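Local coordinates for amine Dehydrogenase (Pseudomonas putida, PDB 1JMX), which is the beta-propeller chain of a quinohemoprotein amine dehydrogenase, an oxidoreductase that probably oxidises primary amines with a protein-derived quinone and passes the electrons to heme c, at residues B[60-65]-B[91-95]; B[150-154]-B[199-204]. The contacts are given in a common frame with arbitrary orientation. Numbering follows the deposited sequence.

Contact 1: B[60-65]-B[91-95]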
ATOM      1  N   LEU B  60      -9.031 -11.025  23.575  1.00 13.48           N
ATOM      2  CA  LEU B  60      -9.754 -10.748  22.332  1.00 11.76           C
ATOM      3  C   LEU B  60      -8.915 -11.505  21.314  1.00 11.52           C
ATOM      4  O   LEU B  60      -7.755 -11.165  21.087  1.00  9.86           O
ATOM      5  CB  LEU B  60      -9.718  -9.254  21.998  1.00 11.83           C
ATOM      6  CG  LEU B  60     -10.860  -8.597  21.213  1.00 12.29           C
ATOM      7  CD1 LEU B  60     -10.278  -7.477  20.365  1.00 11.22           C
ATOM      8  CD2 LEU B  60     -11.621  -9.579  20.350  1.00 10.78           C
ATOM      9  N   ASN B  61      -9.488 -12.554  20.740  1.00 11.14           N
ATOM     10  CA  ASN B  61      -8.774 -13.381  19.786  1.00 11.01           C
ATOM     11  C   ASN B  61      -9.658 -13.793  18.618  1.00 10.96           C
ATOM     12  O   ASN B  61     -10.713 -13.206  18.385  1.00  8.92           O
ATOM     13  CB  ASN B  61      -8.255 -14.630  20.502  1.00 11.90           C
ATOM     14  CG  ASN B  61      -6.789 -14.900  20.227  1.00 13.09           C
ATOM     15  OD1 ASN B  61      -6.090 -14.089  19.615  1.00 12.63           O
ATOM     16  ND2 ASN B  61      -6.316 -16.044  20.684  1.00 12.39           N
ATOM     17  N   ASN B  62      -9.190 -14.792  17.875  1.00 11.17           N
ATOM     18  CA  ASN B  62      -9.901 -15.339  16.722  1.00 11.23           C
ATOM     19  C   ASN B  62     -10.287 -14.280  15.698  1.00 11.46           C
ATOM     20  O   ASN B  62     -11.442 -14.189  15.272  1.00 10.32           O
ATOM     21  CB  ASN B  62     -11.135 -16.116  17.175  1.00 12.29           C
ATOM     22  CG  ASN B  62     -11.496 -17.230  16.227  1.00 12.28           C
ATOM     23  OD1 ASN B  62     -10.622 -17.896  15.677  1.00 15.16           O
ATOM     24  ND2 ASN B  62     -12.784 -17.443  16.027  1.00 14.11           N
ATOM     25  N   HIS B  63      -9.302 -13.466  15.331  1.00 10.31           N
ATOM     26  CA  HIS B  63      -9.474 -12.402  14.352  1.00  9.47           C
ATOM     27  C   HIS B  63     -10.482 -11.330  14.746  1.00  9.37           C
ATOM     28  O   HIS B  63     -11.376 -10.983  13.969  1.00  8.97           O
ATOM     29  CB  HIS B  63      -9.800 -12.996  12.977  1.00 10.35           C
ATOM     30  CG  HIS B  63      -8.813 -14.025  12.524  1.00  9.68           C
ATOM     31  ND1 HIS B  63      -7.535 -13.703  12.125  1.00 10.05           N
ATOM     32  CD2 HIS B  63      -8.897 -15.373  12.458  1.00 11.26           C
ATOM     33  CE1 HIS B  63      -6.871 -14.808  11.838  1.00 10.61           C
ATOM     34  NE2 HIS B  63      -7.676 -15.835  12.032  1.00 12.50           N
ATOM     35  N   TYR B  64     -10.322 -10.814  15.966  1.00  8.32           N
ATOM     36  CA  TYR B  64     -11.165  -9.745  16.509  1.00  9.67           C
ATOM     37  C   TYR B  64     -12.657 -10.082  16.569  1.00 10.16           C
ATOM     38  O   TYR B  64     -13.496  -9.185  16.537  1.00 10.83           O
ATOM     39  CB  TYR B  64     -10.972  -8.459  15.689  1.00  8.84           C
ATOM     40  CG  TYR B  64      -9.528  -8.009  15.537  1.00 10.28           C
ATOM     41  CD1 TYR B  64      -8.637  -8.707  14.718  1.00  8.63           C
ATOM     42  CD2 TYR B  64      -9.052  -6.891  16.220  1.00 10.36           C
ATOM     43  CE1 TYR B  64      -7.318  -8.308  14.587  1.00 11.07           C
ATOM     44  CE2 TYR B  64      -7.730  -6.482  16.095  1.00 11.26           C
ATOM     45  CZ  TYR B  64      -6.866  -7.195  15.278  1.00 11.11           C
ATOM     46  OH  TYR B  64      -5.550  -6.805  15.174  1.00 11.99           O
ATOM     47  N   GLY B  65     -12.988 -11.365  16.684  1.00 11.01           N
ATOM     48  CA  GLY B  65     -14.386 -11.750  16.716  1.00 11.92           C
ATOM     49  C   GLY B  65     -14.878 -12.537  17.915  1.00 13.84           C
ATOM     50  O   GLY B  65     -16.045 -12.922  17.945  1.00 13.87           O
ATOM     51  N   GLY B  91     -19.651  -9.727  13.545  1.00  9.58           N
ATOM     52  CA  GLY B  91     -19.206  -8.714  14.481  1.00  9.88           C
ATOM     53  C   GLY B  91     -17.722  -8.716  14.797  1.00  9.48           C
ATOM     54  O   GLY B  91     -17.136  -9.748  15.120  1.00  9.09           O
ATOM     55  N   ARG B  92     -17.129  -7.530  14.739  1.00 10.01           N
ATOM     56  CA  ARG B  92     -15.714  -7.354  15.023  1.00 10.98           C
ATOM     57  C   ARG B  92     -15.491  -6.311  16.112  1.00 10.16           C
ATOM     58  O   ARG B  92     -16.199  -5.317  16.194  1.00 10.10           O
ATOM     59  CB  ARG B  92     -14.967  -6.917  13.766  1.00 13.51           C
ATOM     60  CG  ARG B  92     -14.046  -7.963  13.204  1.00 18.53           C
ATOM     61  CD  ARG B  92     -14.733  -8.825  12.179  1.00 20.99           C
ATOM     62  NE  ARG B  92     -14.449 -10.233  12.433  1.00 25.67           N
ATOM     63  CZ  ARG B  92     -14.064 -11.109  11.510  1.00 26.48           C
ATOM     64  NH1 ARG B  92     -13.899 -10.737  10.244  1.00 27.13           N
ATOM     65  NH2 ARG B  92     -13.876 -12.373  11.859  1.00 28.06           N
ATOM     66  N   SER B  93     -14.483  -6.536  16.937  1.00  9.81           N
ATOM     67  CA  SER B  93     -14.160  -5.601  17.997  1.00 10.41           C
ATOM     68  C   SER B  93     -12.760  -4.997  17.767  1.00 10.31           C
ATOM     69  O   SER B  93     -11.760  -5.712  17.758  1.00 10.63           O
ATOM     70  CB  SER B  93     -14.238  -6.312  19.346  1.00  8.57           C
ATOM     71  OG  SER B  93     -13.841  -5.459  20.399  1.00 12.30           O
ATOM     72  N   MET B  94     -12.703  -3.685  17.559  1.00  9.94           N
ATOM     73  CA  MET B  94     -11.431  -2.998  17.339  1.00 11.36           C
ATOM     74  C   MET B  94     -10.745  -2.738  18.676  1.00 10.13           C
ATOM     75  O   MET B  94     -10.679  -1.594  19.132  1.00  9.92           O
ATOM     76  CB  MET B  94     -11.657  -1.674  16.597  1.00 13.43           C
ATOM     77  CG  MET B  94     -10.406  -1.078  15.963  1.00 17.20           C
ATOM     78  SD  MET B  94      -9.665  -2.161  14.714  1.00 20.74           S
ATOM     79  CE  MET B  94     -11.115  -2.741  13.868  1.00 18.55           C
ATOM     80  N   TYR B  95     -10.236  -3.809  19.290  1.00  9.34           N
ATOM     81  CA  TYR B  95      -9.563  -3.744  20.592  1.00  9.59           C
ATOM     82  C   TYR B  95     -10.493  -3.180  21.680  1.00 10.18           C
ATOM     83  O   TYR B  95     -10.018  -2.698  22.707  1.00  9.09           O
ATOM     84  CB  TYR B  95      -8.295  -2.882  20.502  1.00  7.81           C
ATOM     85  CG  TYR B  95      -7.243  -3.422  19.566  1.00  8.06           C
ATOM     86  CD1 TYR B  95      -7.207  -3.039  18.225  1.00  7.77           C
ATOM     87  CD2 TYR B  95      -6.295  -4.328  20.012  1.00  8.64           C
ATOM     88  CE1 TYR B  95      -6.255  -3.550  17.353  1.00  8.40           C
ATOM     89  CE2 TYR B  95      -5.335  -4.847  19.150  1.00  9.67           C
ATOM     90  CZ  TYR B  95      -5.322  -4.458  17.822  1.00  8.36           C
ATOM     91  OH  TYR B  95      -4.393  -5.004  16.965  1.00  9.94           O
TER
HETATM   92  O   HOH W   1     -17.543 -12.502  15.727  1.00 14.67           O
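Three residues in a row, Asn-62, His-63 and Tyr-64, have positive phi and psi, so the turn after strand 56-61 coils tightly in a left-handed sense. Gly-65 ends the coil. The turn brings both ends of Tyr-64 against segment 91-95. Tyr-64 O accepts a hydrogen bond from Ser-93 N (2.9 Å, 160° at the hydrogen). The same Tyr-64 O lies 3.3 Å from Arg-92 CA, a CA-H...O contact. At the other end, Tyr-64 OH donates to Tyr-95 OH at 2.8 Å. The edge of the Tyr-64 ring points at the face of the Tyr-95 ring, a T-shaped pair with centroids 5.3 Å apart and planes at 84°. Tyr-95 OH also bonds Thr-341, and its ring stacks with Phe-200.

Two further links flank this pairing. Leu-60 CD1 packs 3.5 Å from Ser-93 O and 3.8 Å from Tyr-95 CA. One water donates to Gly-65 O (2.7 Å) and to Gly-91 O (2.8 Å), bridging the backbones. The contact joins the turn between strands 56-61 and 66-71 of one propeller blade to the first strand of the next. Another chain of the enzyme packs on Tyr-64, and two pack on Arg-92. One direct backbone bond, one water bridge and a tyrosine pair imply a join held by polar groups as well as by packing, without continuous sheet pairing.

Contact 2: B[150-154]-B[199-204]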
ATOM      1  N   VAL B 150     -15.065   3.593  17.909  1.00  9.77           N
ATOM      2  CA  VAL B 150     -14.762   3.307  19.302  1.00  8.69           C
ATOM      3  C   VAL B 150     -13.723   2.189  19.349  1.00  9.42           C
ATOM      4  O   VAL B 150     -13.802   1.230  18.590  1.00  9.27           O
ATOM      5  CB  VAL B 150     -16.044   2.897  20.093  1.00  7.76           C
ATOM      6  CG1 VAL B 150     -15.687   2.169  21.381  1.00  6.53           C
ATOM      7  CG2 VAL B 150     -16.895   4.130  20.400  1.00  5.62           C
ATOM      8  N   TYR B 151     -12.708   2.361  20.193  1.00 11.58           N
ATOM      9  CA  TYR B 151     -11.664   1.361  20.363  1.00 10.74           C
ATOM     10  C   TYR B 151     -11.483   1.016  21.850  1.00 10.81           C
ATOM     11  O   TYR B 151     -12.418   0.511  22.456  1.00 11.88           O
ATOM     12  CB  TYR B 151     -10.361   1.770  19.646  1.00 10.81           C
ATOM     13  CG  TYR B 151      -9.816   3.154  19.959  1.00 12.08           C
ATOM     14  CD1 TYR B 151      -8.659   3.307  20.727  1.00 11.66           C
ATOM     15  CD2 TYR B 151     -10.448   4.308  19.489  1.00 11.36           C
ATOM     16  CE1 TYR B 151      -8.150   4.565  21.023  1.00 10.46           C
ATOM     17  CE2 TYR B 151      -9.941   5.573  19.782  1.00 10.54           C
ATOM     18  CZ  TYR B 151      -8.793   5.690  20.555  1.00 11.52           C
ATOM     19  OH  TYR B 151      -8.300   6.931  20.902  1.00 12.35           O
ATOM     20  N   LEU B 152     -10.332   1.309  22.449  1.00 10.94           N
ATOM     21  CA  LEU B 152     -10.079   1.000  23.862  1.00 11.39           C
ATOM     22  C   LEU B 152     -11.135   1.436  24.892  1.00 12.23           C
ATOM     23  O   LEU B 152     -11.700   2.524  24.812  1.00 10.58           O
ATOM     24  CB  LEU B 152      -8.719   1.544  24.292  1.00 11.11           C
ATOM     25  CG  LEU B 152      -7.511   0.997  23.544  1.00 12.22           C
ATOM     26  CD1 LEU B 152      -6.254   1.564  24.163  1.00 12.68           C
ATOM     27  CD2 LEU B 152      -7.503  -0.507  23.606  1.00 10.23           C
ATOM     28  N   MET B 153     -11.355   0.568  25.880  1.00 12.77           N
ATOM     29  CA  MET B 153     -12.310   0.792  26.960  1.00 12.59           C
ATOM     30  C   MET B 153     -11.732   0.248  28.261  1.00 13.25           C
ATOM     31  O   MET B 153     -11.042  -0.767  28.257  1.00 13.37           O
ATOM     32  CB  MET B 153     -13.626   0.050  26.686  1.00 13.54           C
ATOM     33  CG  MET B 153     -14.361   0.452  25.416  1.00 14.43           C
ATOM     34  SD  MET B 153     -15.999  -0.302  25.304  1.00 16.09           S
ATOM     35  CE  MET B 153     -15.625  -1.994  25.652  1.00 10.81           C
ATOM     36  N   ARG B 154     -12.007   0.929  29.370  1.00 13.91           N
ATOM     37  CA  ARG B 154     -11.543   0.485  30.685  1.00 14.96           C
ATOM     38  C   ARG B 154     -12.636   0.778  31.704  1.00 15.03           C
ATOM     39  O   ARG B 154     -13.206   1.860  31.712  1.00 14.15           O
ATOM     40  CB  ARG B 154     -10.252   1.203  31.108  1.00 15.68           C
ATOM     41  CG  ARG B 154      -9.012   0.948  30.239  1.00 18.34           C
ATOM     42  CD  ARG B 154      -8.506  -0.473  30.313  1.00 18.49           C
ATOM     43  NE  ARG B 154      -8.312  -0.924  31.685  1.00 21.82           N
ATOM     44  CZ  ARG B 154      -7.246  -0.656  32.435  1.00 23.15           C
ATOM     45  NH1 ARG B 154      -6.249   0.082  31.956  1.00 21.78           N
ATOM     46  NH2 ARG B 154      -7.166  -1.161  33.666  1.00 22.30           N
ATOM     47  N   TYR B 199      -4.089   4.035  19.450  1.00 16.84           N
ATOM     48  CA  TYR B 199      -3.675   3.234  20.593  1.00 15.26           C
ATOM     49  C   TYR B 199      -4.449   1.927  20.697  1.00 14.81           C
ATOM     50  O   TYR B 199      -5.673   1.928  20.801  1.00 15.59           O
ATOM     51  CB  TYR B 199      -3.859   4.050  21.873  1.00 13.71           C
ATOM     52  CG  TYR B 199      -2.675   4.010  22.802  1.00 12.32           C
ATOM     53  CD1 TYR B 199      -1.541   4.785  22.550  1.00 11.52           C
ATOM     54  CD2 TYR B 199      -2.683   3.200  23.935  1.00 11.60           C
ATOM     55  CE1 TYR B 199      -0.452   4.750  23.397  1.00 10.40           C
ATOM     56  CE2 TYR B 199      -1.591   3.162  24.794  1.00 11.80           C
ATOM     57  CZ  TYR B 199      -0.483   3.939  24.515  1.00 11.30           C
ATOM     58  OH  TYR B 199       0.593   3.910  25.361  1.00 12.87           O
ATOM     59  N   PHE B 200      -3.722   0.816  20.659  1.00 13.54           N
ATOM     60  CA  PHE B 200      -4.321  -0.512  20.746  1.00 14.75           C
ATOM     61  C   PHE B 200      -3.760  -1.278  21.933  1.00 12.92           C
ATOM     62  O   PHE B 200      -3.841  -2.502  21.983  1.00 13.57           O
ATOM     63  CB  PHE B 200      -4.023  -1.303  19.475  1.00 18.64           C
ATOM     64  CG  PHE B 200      -4.483  -0.625  18.224  1.00 22.72           C
ATOM     65  CD1 PHE B 200      -5.741  -0.022  18.168  1.00 25.45           C
ATOM     66  CD2 PHE B 200      -3.652  -0.561  17.111  1.00 24.41           C
ATOM     67  CE1 PHE B 200      -6.160   0.638  17.023  1.00 26.96           C
ATOM     68  CE2 PHE B 200      -4.061   0.094  15.963  1.00 25.45           C
ATOM     69  CZ  PHE B 200      -5.312   0.696  15.915  1.00 26.93           C
ATOM     70  N   TRP B 201      -3.215  -0.552  22.900  1.00 10.28           N
ATOM     71  CA  TRP B 201      -2.608  -1.186  24.057  1.00 11.12           C
ATOM     72  C   TRP B 201      -3.222  -0.719  25.385  1.00 11.27           C
ATOM     73  O   TRP B 201      -2.862   0.332  25.907  1.00 12.59           O
ATOM     74  CB  TRP B 201      -1.090  -0.947  24.026  1.00  7.66           C
ATOM     75  CG  TRP B 201      -0.436  -1.337  22.686  1.00  9.34           C
ATOM     76  CD1 TRP B 201       0.064  -2.562  22.344  1.00  8.40           C
ATOM     77  CD2 TRP B 201      -0.243  -0.496  21.528  1.00  8.16           C
ATOM     78  NE1 TRP B 201       0.551  -2.538  21.058  1.00 10.01           N
ATOM     79  CE2 TRP B 201       0.375  -1.286  20.534  1.00  8.98           C
ATOM     80  CE3 TRP B 201      -0.535   0.845  21.236  1.00  6.71           C
ATOM     81  CZ2 TRP B 201       0.708  -0.780  19.270  1.00  9.87           C
ATOM     82  CZ3 TRP B 201      -0.204   1.346  19.977  1.00  5.79           C
ATOM     83  CH2 TRP B 201       0.409   0.534  19.013  1.00  5.21           C
ATOM     84  N   PRO B 202      -4.209  -1.474  25.909  1.00 12.15           N
ATOM     85  CA  PRO B 202      -4.867  -1.134  27.176  1.00 11.63           C
ATOM     86  C   PRO B 202      -3.979  -1.588  28.343  1.00 11.76           C
ATOM     87  O   PRO B 202      -4.166  -2.676  28.901  1.00 13.63           O
ATOM     88  CB  PRO B 202      -6.169  -1.934  27.100  1.00 11.34           C
ATOM     89  CG  PRO B 202      -5.734  -3.183  26.392  1.00 11.71           C
ATOM     90  CD  PRO B 202      -4.847  -2.652  25.286  1.00 10.52           C
ATOM     91  N   HIS B 203      -2.992  -0.762  28.680  1.00 11.57           N
ATOM     92  CA  HIS B 203      -2.065  -1.070  29.762  1.00 11.62           C
ATOM     93  C   HIS B 203      -2.768  -1.162  31.113  1.00 13.33           C
ATOM     94  O   HIS B 203      -3.594  -0.320  31.461  1.00 12.15           O
ATOM     95  CB  HIS B 203      -0.989   0.015  29.914  1.00 10.19           C
ATOM     96  CG  HIS B 203      -0.368   0.473  28.630  1.00  8.57           C
ATOM     97  ND1 HIS B 203       0.605  -0.246  27.974  1.00  9.49           N
ATOM     98  CD2 HIS B 203      -0.517   1.622  27.934  1.00  6.56           C
ATOM     99  CE1 HIS B 203       1.035   0.441  26.934  1.00  6.86           C
ATOM    100  NE2 HIS B 203       0.369   1.579  26.889  1.00  9.06           N
ATOM    101  N   GLN B 204      -2.427  -2.199  31.866  1.00 14.50           N
ATOM    102  CA  GLN B 204      -2.940  -2.372  33.213  1.00 17.51           C
ATOM    103  C   GLN B 204      -1.702  -2.051  34.058  1.00 18.94           C
ATOM    104  O   GLN B 204      -1.040  -2.938  34.591  1.00 19.91           O
ATOM    105  CB  GLN B 204      -3.431  -3.806  33.438  1.00 17.53           C
ATOM    106  CG  GLN B 204      -4.706  -4.130  32.668  1.00 17.55           C
ATOM    107  CD  GLN B 204      -5.307  -5.471  33.045  1.00 17.80           C
ATOM    108  OE1 GLN B 204      -4.618  -6.488  33.084  1.00 17.76           O
ATOM    109  NE2 GLN B 204      -6.607  -5.479  33.319  1.00 17.79           N
TER
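Leu-152 and Arg-154 have the largest areas buried here, and both point their CA-to-CB bonds at segment 199-204. Leu-152 lies over the bend of that loop. Leu-152 CD2 is 3.8 Å from Pro-202 CD, and Leu-152 CD1 is 3.9 Å from Tyr-199 CD2, at the ring edge. Pro-202 is the centre of an inverse gamma turn. Arg-154 reaches past the proline, with Arg-154 CD 4.2 Å from Pro-202 CB. Arg-154 NH1 lies 2.7 Å from His-203 O, and one face of the guanidinium rests on Gln-204 CG. Gln-204 OE1 accepts a hydrogen bond from Met-50 N.

Tyr-199 OH shares a 2.8 Å hydrogen bond with His-203 NE2 and also bonds Gly-260. The loop thus lies between strand 153-155, an inner blade strand, and strand 257-262 of another blade, close to the middle of the propeller. Tyr-199 O is buried without a partner. The chemistry implies joining mainly by apolar packing, with a buried arginine beside a carbonyl.

How the contacts relate
Contact 1 comes first along the chain. It closes a loop of 25 residues that includes strands 66-71 and 76-82, and so joins the blade of strand 56-61 to strand 89-99 of the following sheet. Contact 2 opens only after that. It closes a second loop of 44 residues, through strands 161-164, 168-171 and 178-182, and brings the long loop before strand 209-218 back to strand 153-155. The two loops are in series and neither crosses the other. Contacts 1 and 2 touch in space, their centres about 13 Å apart. Tyr-95 CD1 meets Phe-200 CD1 at 3.4 Å, and Tyr-95 O lies 3.5 Å from Leu-152 CD2. Contact 2 lies near the propeller's middle and contact 1 further out; their touch joins neighbouring blades.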